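Long-range contact in multifunctional non-homologous end joining DNA repair protein LigD (Mycobacterium tuberculosis, PDB 2IRU), which probably repairs DNA double-strand breaks together with Ku by non-homologous end joining, this chain being its polymerase domain: residues A203-S216 with L222-N234. Residues are numbered along the deposited sequence; the frame is centred on the assembly and turned at random.
Sequences AQRLEQAMPALVTS and LRAGKVFVDWSQN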
loop_
_atom_site.group_PDB
_atom_site.type_symbol
_atom_site.label_atom_id
_atom_site.label_comp_id
_atom_site.label_asym_id
_atom_site.label_seq_id
_atom_site.Cartn_x
_atom_site.Cartn_y
_atom_site.Cartn_z
ATOM N N ALA A 203 -15.732 -11.531 0.549
ATOM C CA ALA A 203 -16.574 -10.325 0.735
ATOM C C ALA A 203 -18.070 -10.630 0.660
ATOM O O ALA A 203 -18.853 -10.204 1.522
ATOM C CB ALA A 203 -16.223 -9.286 -0.303
ATOM N N GLN A 204 -18.475 -11.373 -0.371
ATOM C CA GLN A 204 -19.888 -11.748 -0.511
ATOM C C GLN A 204 -20.351 -12.649 0.625
ATOM O O GLN A 204 -21.487 -12.521 1.095
ATOM C CB GLN A 204 -20.148 -12.395 -1.875
ATOM C CG GLN A 204 -19.978 -11.379 -2.988
ATOM C CD GLN A 204 -20.176 -11.964 -4.376
ATOM O OE1 GLN A 204 -20.020 -13.168 -4.589
ATOM N NE2 GLN A 204 -20.513 -11.101 -5.329
ATOM N N ARG A 205 -19.470 -13.522 1.101
ATOM C CA ARG A 205 -19.804 -14.381 2.245
ATOM C C ARG A 205 -20.020 -13.562 3.507
ATOM O O ARG A 205 -20.968 -13.827 4.286
ATOM C CB ARG A 205 -18.734 -15.456 2.466
ATOM C CG ARG A 205 -18.958 -16.458 3.606
ATOM C CD ARG A 205 -17.691 -17.354 3.782
ATOM N NE ARG A 205 -17.208 -17.954 2.525
ATOM C CZ ARG A 205 -15.924 -18.223 2.244
ATOM N NH1 ARG A 205 -14.949 -17.941 3.109
ATOM N NH2 ARG A 205 -15.600 -18.766 1.076
ATOM N N LEU A 206 -19.166 -12.561 3.696
ATOM C CA LEU A 206 -19.307 -11.664 4.839
ATOM C C LEU A 206 -20.593 -10.852 4.737
ATOM O O LEU A 206 -21.318 -10.701 5.726
ATOM C CB LEU A 206 -18.087 -10.757 5.017
ATOM C CG LEU A 206 -18.073 -9.987 6.346
ATOM C CD1 LEU A 206 -18.266 -10.895 7.585
ATOM C CD2 LEU A 206 -16.769 -9.211 6.451
ATOM N N GLU A 207 -20.877 -10.370 3.533
ATOM C CA GLU A 207 -22.112 -9.641 3.262
ATOM C C GLU A 207 -23.359 -10.476 3.570
ATOM O O GLU A 207 -24.331 -9.978 4.159
ATOM C CB GLU A 207 -22.117 -9.171 1.810
ATOM C CG GLU A 207 -23.406 -8.498 1.340
ATOM C CD GLU A 207 -23.170 -7.852 -0.026
ATOM O OE1 GLU A 207 -22.741 -8.572 -0.945
ATOM O OE2 GLU A 207 -23.391 -6.638 -0.173
ATOM N N GLN A 208 -23.316 -11.754 3.208
ATOM C CA GLN A 208 -24.400 -12.687 3.541
ATOM C C GLN A 208 -24.592 -12.828 5.065
ATOM O O GLN A 208 -25.734 -12.897 5.572
ATOM C CB GLN A 208 -24.062 -14.031 2.906
ATOM C CG GLN A 208 -25.064 -15.110 3.040
ATOM C CD GLN A 208 -24.658 -16.337 2.230
ATOM O OE1 GLN A 208 -23.715 -16.281 1.427
ATOM N NE2 GLN A 208 -25.361 -17.445 2.437
ATOM N N ALA A 209 -23.460 -12.879 5.773
ATOM C CA ALA A 209 -23.413 -13.057 7.215
ATOM C C ALA A 209 -23.873 -11.822 7.998
ATOM O O ALA A 209 -24.553 -11.964 9.006
ATOM C CB ALA A 209 -22.006 -13.463 7.660
ATOM N N MET A 210 -23.503 -10.623 7.544
ATOM C CA MET A 210 -23.915 -9.395 8.238
ATOM C C MET A 210 -24.369 -8.369 7.224
ATOM O O MET A 210 -23.713 -7.330 7.067
ATOM C CB MET A 210 -22.788 -8.732 9.030
ATOM C CG MET A 210 -21.773 -9.586 9.696
ATOM S SD MET A 210 -20.187 -8.703 9.855
ATOM C CE MET A 210 -19.534 -9.745 11.134
ATOM N N PRO A 211 -25.507 -8.629 6.552
ATOM C CA PRO A 211 -25.869 -7.658 5.496
ATOM C C PRO A 211 -26.213 -6.235 5.992
ATOM O O PRO A 211 -26.133 -5.295 5.201
ATOM C CB PRO A 211 -27.061 -8.328 4.810
ATOM C CG PRO A 211 -27.689 -9.169 5.945
ATOM C CD PRO A 211 -26.471 -9.742 6.628
ATOM N N ALA A 212 -26.530 -6.057 7.278
ATOM C CA ALA A 212 -26.772 -4.717 7.837
ATOM C C ALA A 212 -25.478 -3.907 7.991
ATOM O O ALA A 212 -25.515 -2.660 8.051
ATOM C CB ALA A 212 -27.441 -4.836 9.194
ATOM N N LEU A 213 -24.344 -4.616 8.043
ATOM C CA LEU A 213 -23.070 -4.002 8.453
ATOM C C LEU A 213 -22.019 -3.992 7.366
ATOM O O LEU A 213 -21.047 -3.217 7.425
ATOM C CB LEU A 213 -22.503 -4.760 9.659
ATOM C CG LEU A 213 -23.473 -4.978 10.820
ATOM C CD1 LEU A 213 -22.820 -5.740 11.957
ATOM C CD2 LEU A 213 -24.078 -3.648 11.325
ATOM N N VAL A 214 -22.211 -4.871 6.387
ATOM C CA VAL A 214 -21.235 -5.037 5.287
ATOM C C VAL A 214 -21.873 -5.000 3.913
ATOM O O VAL A 214 -22.945 -5.593 3.687
ATOM C CB VAL A 214 -20.500 -6.411 5.437
ATOM C CG1 VAL A 214 -19.740 -6.790 4.153
ATOM C CG2 VAL A 214 -19.581 -6.384 6.635
ATOM N N THR A 215 -21.189 -4.328 2.974
ATOM C CA THR A 215 -21.543 -4.473 1.553
ATOM C C THR A 215 -20.309 -4.914 0.746
ATOM O O THR A 215 -19.182 -4.577 1.089
ATOM C CB THR A 215 -22.179 -3.173 0.935
ATOM O OG1 THR A 215 -22.585 -3.438 -0.419
ATOM C CG2 THR A 215 -21.196 -1.982 0.955
ATOM N N SER A 216 -20.552 -5.691 -0.309
ATOM C CA SER A 216 -19.481 -6.164 -1.208
ATOM C C SER A 216 -19.534 -5.474 -2.572
ATOM O O SER A 216 -18.755 -5.824 -3.482
ATOM C CB SER A 216 -19.608 -7.671 -1.438
ATOM O OG SER A 216 -20.799 -7.994 -2.162
ATOM N N LEU A 222 -26.373 2.096 -1.123
ATOM C CA LEU A 222 -26.337 0.982 -0.176
ATOM C C LEU A 222 -25.128 1.105 0.758
ATOM O O LEU A 222 -24.864 0.212 1.576
ATOM C CB LEU A 222 -26.327 -0.363 -0.923
ATOM C CG LEU A 222 -27.631 -0.814 -1.607
ATOM C CD1 LEU A 222 -27.334 -1.864 -2.679
ATOM C CD2 LEU A 222 -28.663 -1.335 -0.591
ATOM N N ARG A 223 -24.418 2.225 0.654
ATOM C CA ARG A 223 -23.149 2.390 1.361
ATOM C C ARG A 223 -23.285 2.868 2.802
ATOM O O ARG A 223 -22.502 2.458 3.661
ATOM C CB ARG A 223 -22.187 3.291 0.574
ATOM C CG ARG A 223 -21.630 2.594 -0.667
ATOM C CD ARG A 223 -20.500 1.633 -0.324
ATOM N NE ARG A 223 -19.218 2.170 -0.776
ATOM C CZ ARG A 223 -18.361 2.888 -0.046
ATOM N NH1 ARG A 223 -18.600 3.181 1.231
ATOM N NH2 ARG A 223 -17.236 3.308 -0.612
ATOM N N ALA A 224 -24.274 3.724 3.065
ATOM C CA ALA A 224 -24.388 4.350 4.378
ATOM C C ALA A 224 -24.596 3.293 5.464
ATOM O O ALA A 224 -25.344 2.328 5.259
ATOM C CB ALA A 224 -25.511 5.371 4.388
ATOM N N GLY A 225 -23.916 3.475 6.597
ATOM C CA GLY A 225 -24.068 2.594 7.762
ATOM C C GLY A 225 -23.359 1.257 7.611
ATOM O O GLY A 225 -23.419 0.421 8.509
ATOM N N LYS A 226 -22.689 1.063 6.475
ATOM C CA LYS A 226 -21.984 -0.198 6.185
ATOM C C LYS A 226 -20.512 -0.015 5.882
ATOM O O LYS A 226 -20.090 1.029 5.362
ATOM C CB LYS A 226 -22.632 -0.938 5.003
ATOM C CG LYS A 226 -24.107 -1.219 5.244
ATOM C CD LYS A 226 -24.774 -2.008 4.140
ATOM C CE LYS A 226 -26.254 -2.070 4.505
ATOM N NZ LYS A 226 -27.172 -2.560 3.447
ATOM N N VAL A 227 -19.739 -1.052 6.198
ATOM C CA VAL A 227 -18.366 -1.182 5.702
ATOM C C VAL A 227 -18.388 -1.781 4.297
ATOM O O VAL A 227 -18.924 -2.871 4.071
ATOM C CB VAL A 227 -17.475 -2.044 6.632
ATOM C CG1 VAL A 227 -16.029 -2.186 6.058
ATOM C CG2 VAL A 227 -17.444 -1.453 8.028
ATOM N N PHE A 228 -17.785 -1.071 3.353
ATOM C CA PHE A 228 -17.617 -1.610 2.020
ATOM C C PHE A 228 -16.337 -2.456 2.037
ATOM O O PHE A 228 -15.247 -1.942 2.272
ATOM C CB PHE A 228 -17.483 -0.461 1.011
ATOM C CG PHE A 228 -17.121 -0.905 -0.374
ATOM C CD1 PHE A 228 -17.564 -2.128 -0.877
ATOM C CD2 PHE A 228 -16.326 -0.087 -1.179
ATOM C CE1 PHE A 228 -17.219 -2.549 -2.194
ATOM C CE2 PHE A 228 -15.983 -0.491 -2.484
ATOM C CZ PHE A 228 -16.422 -1.721 -2.979
ATOM N N VAL A 229 -16.506 -3.762 1.863
ATOM C CA VAL A 229 -15.373 -4.681 1.832
ATOM C C VAL A 229 -14.946 -4.826 0.377
ATOM O O VAL A 229 -15.474 -5.658 -0.353
ATOM C CB VAL A 229 -15.720 -6.041 2.453
ATOM C CG1 VAL A 229 -14.545 -6.984 2.418
ATOM C CG2 VAL A 229 -16.146 -5.836 3.884
ATOM N N ASP A 230 -14.007 -3.982 -0.011
ATOM C CA ASP A 230 -13.607 -3.884 -1.403
ATOM C C ASP A 230 -12.536 -4.941 -1.710
ATOM O O ASP A 230 -11.399 -4.895 -1.177
ATOM C CB ASP A 230 -13.080 -2.457 -1.694
ATOM C CG ASP A 230 -12.834 -2.200 -3.194
ATOM O OD1 ASP A 230 -13.109 -3.075 -4.023
ATOM O OD2 ASP A 230 -12.331 -1.108 -3.540
ATOM N N TRP A 231 -12.939 -5.886 -2.568
ATOM C CA TRP A 231 -12.114 -6.994 -3.047
ATOM C C TRP A 231 -11.470 -6.663 -4.390
ATOM O O TRP A 231 -10.650 -7.464 -4.887
ATOM C CB TRP A 231 -13.004 -8.237 -3.246
ATOM C CG TRP A 231 -14.301 -7.876 -3.937
ATOM C CD1 TRP A 231 -15.502 -7.562 -3.335
ATOM C CD2 TRP A 231 -14.524 -7.764 -5.352
ATOM N NE1 TRP A 231 -16.451 -7.275 -4.300
ATOM C CE2 TRP A 231 -15.869 -7.376 -5.539
ATOM C CE3 TRP A 231 -13.712 -7.942 -6.483
ATOM C CZ2 TRP A 231 -16.423 -7.189 -6.810
ATOM C CZ3 TRP A 231 -14.265 -7.739 -7.751
ATOM C CH2 TRP A 231 -15.599 -7.358 -7.903
ATOM N N SER A 232 -11.826 -5.509 -4.971
ATOM C CA SER A 232 -11.507 -5.203 -6.386
ATOM C C SER A 232 -10.029 -4.865 -6.632
ATOM O O SER A 232 -9.538 -4.895 -7.788
ATOM C CB SER A 232 -12.379 -4.052 -6.920
ATOM O OG SER A 232 -12.024 -2.826 -6.321
ATOM N N GLN A 233 -9.326 -4.478 -5.568
ATOM C CA GLN A 233 -7.888 -4.139 -5.693
ATOM C C GLN A 233 -6.943 -5.335 -5.926
ATOM O O GLN A 233 -5.727 -5.173 -6.150
ATOM C CB GLN A 233 -7.432 -3.241 -4.546
ATOM C CG GLN A 233 -8.221 -1.958 -4.578
ATOM C CD GLN A 233 -8.023 -1.114 -3.379
ATOM O OE1 GLN A 233 -6.892 -0.882 -2.942
ATOM N NE2 GLN A 233 -9.135 -0.623 -2.826
ATOM N N ASN A 234 -7.511 -6.534 -5.917
ATOM C CA ASN A 234 -6.765 -7.730 -6.299
ATOM C C ASN A 234 -6.641 -7.864 -7.814
ATOM O O ASN A 234 -5.891 -8.717 -8.293
ATOM C CB ASN A 234 -7.367 -8.975 -5.637
ATOM C CG ASN A 234 -7.254 -8.910 -4.112
ATOM O OD1 ASN A 234 -6.171 -9.043 -3.570
ATOM N ND2 ASN A 234 -8.383 -8.661 -3.423
HETATM O O HOH W 1 -26.503 -0.602 9.435
#
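T215 is held by the neighbouring strand through both its backbone N and its backbone O: the N donates to V227 O (2.9 Å), and the O accepts from V229 N. Together with V227 N to L213 O, these bonds make the alternating pattern of a parallel pair between 214-215 and 227-230. Beyond the last backbone bond the indole of W231 continues the pairing, its NE1 reaching S216 O at 2.8 Å in the plane of that carbonyl. On the face turned to helix 192-209, V214 CG1 meets V229 CG2 at 3.7 Å, the two side chains crossing at a slant. A203 CB touches both V229 CG1 and, at 3.6 Å, W231 CD1, while L206 CD2 approaches V229 more loosely. Strand 214-215 forms an edge of the mixed sheet of the primase-polymerase domain, 227-230 lying between it and the antiparallel 129-143, and helix 192-209 covers the face bearing V214 and V229. On the other face, T215 CG2 rests on R223 CD (3.9 Å), and the F228 ring presents its edge to T215 O and S216 O. R223 bends back at chi2 (-79°), laying a guanidinium face over F228 CB while its NH2 forms a salt bridge with D142, a probable manganese ligand. At the outer end the extended K226 side chain lies along the 211-213 carbonyls, with CE 3.3 Å from P211 O. E207 steadies the S216 end from the helix, OE2 accepting from S216 N from above the carboxylate plane.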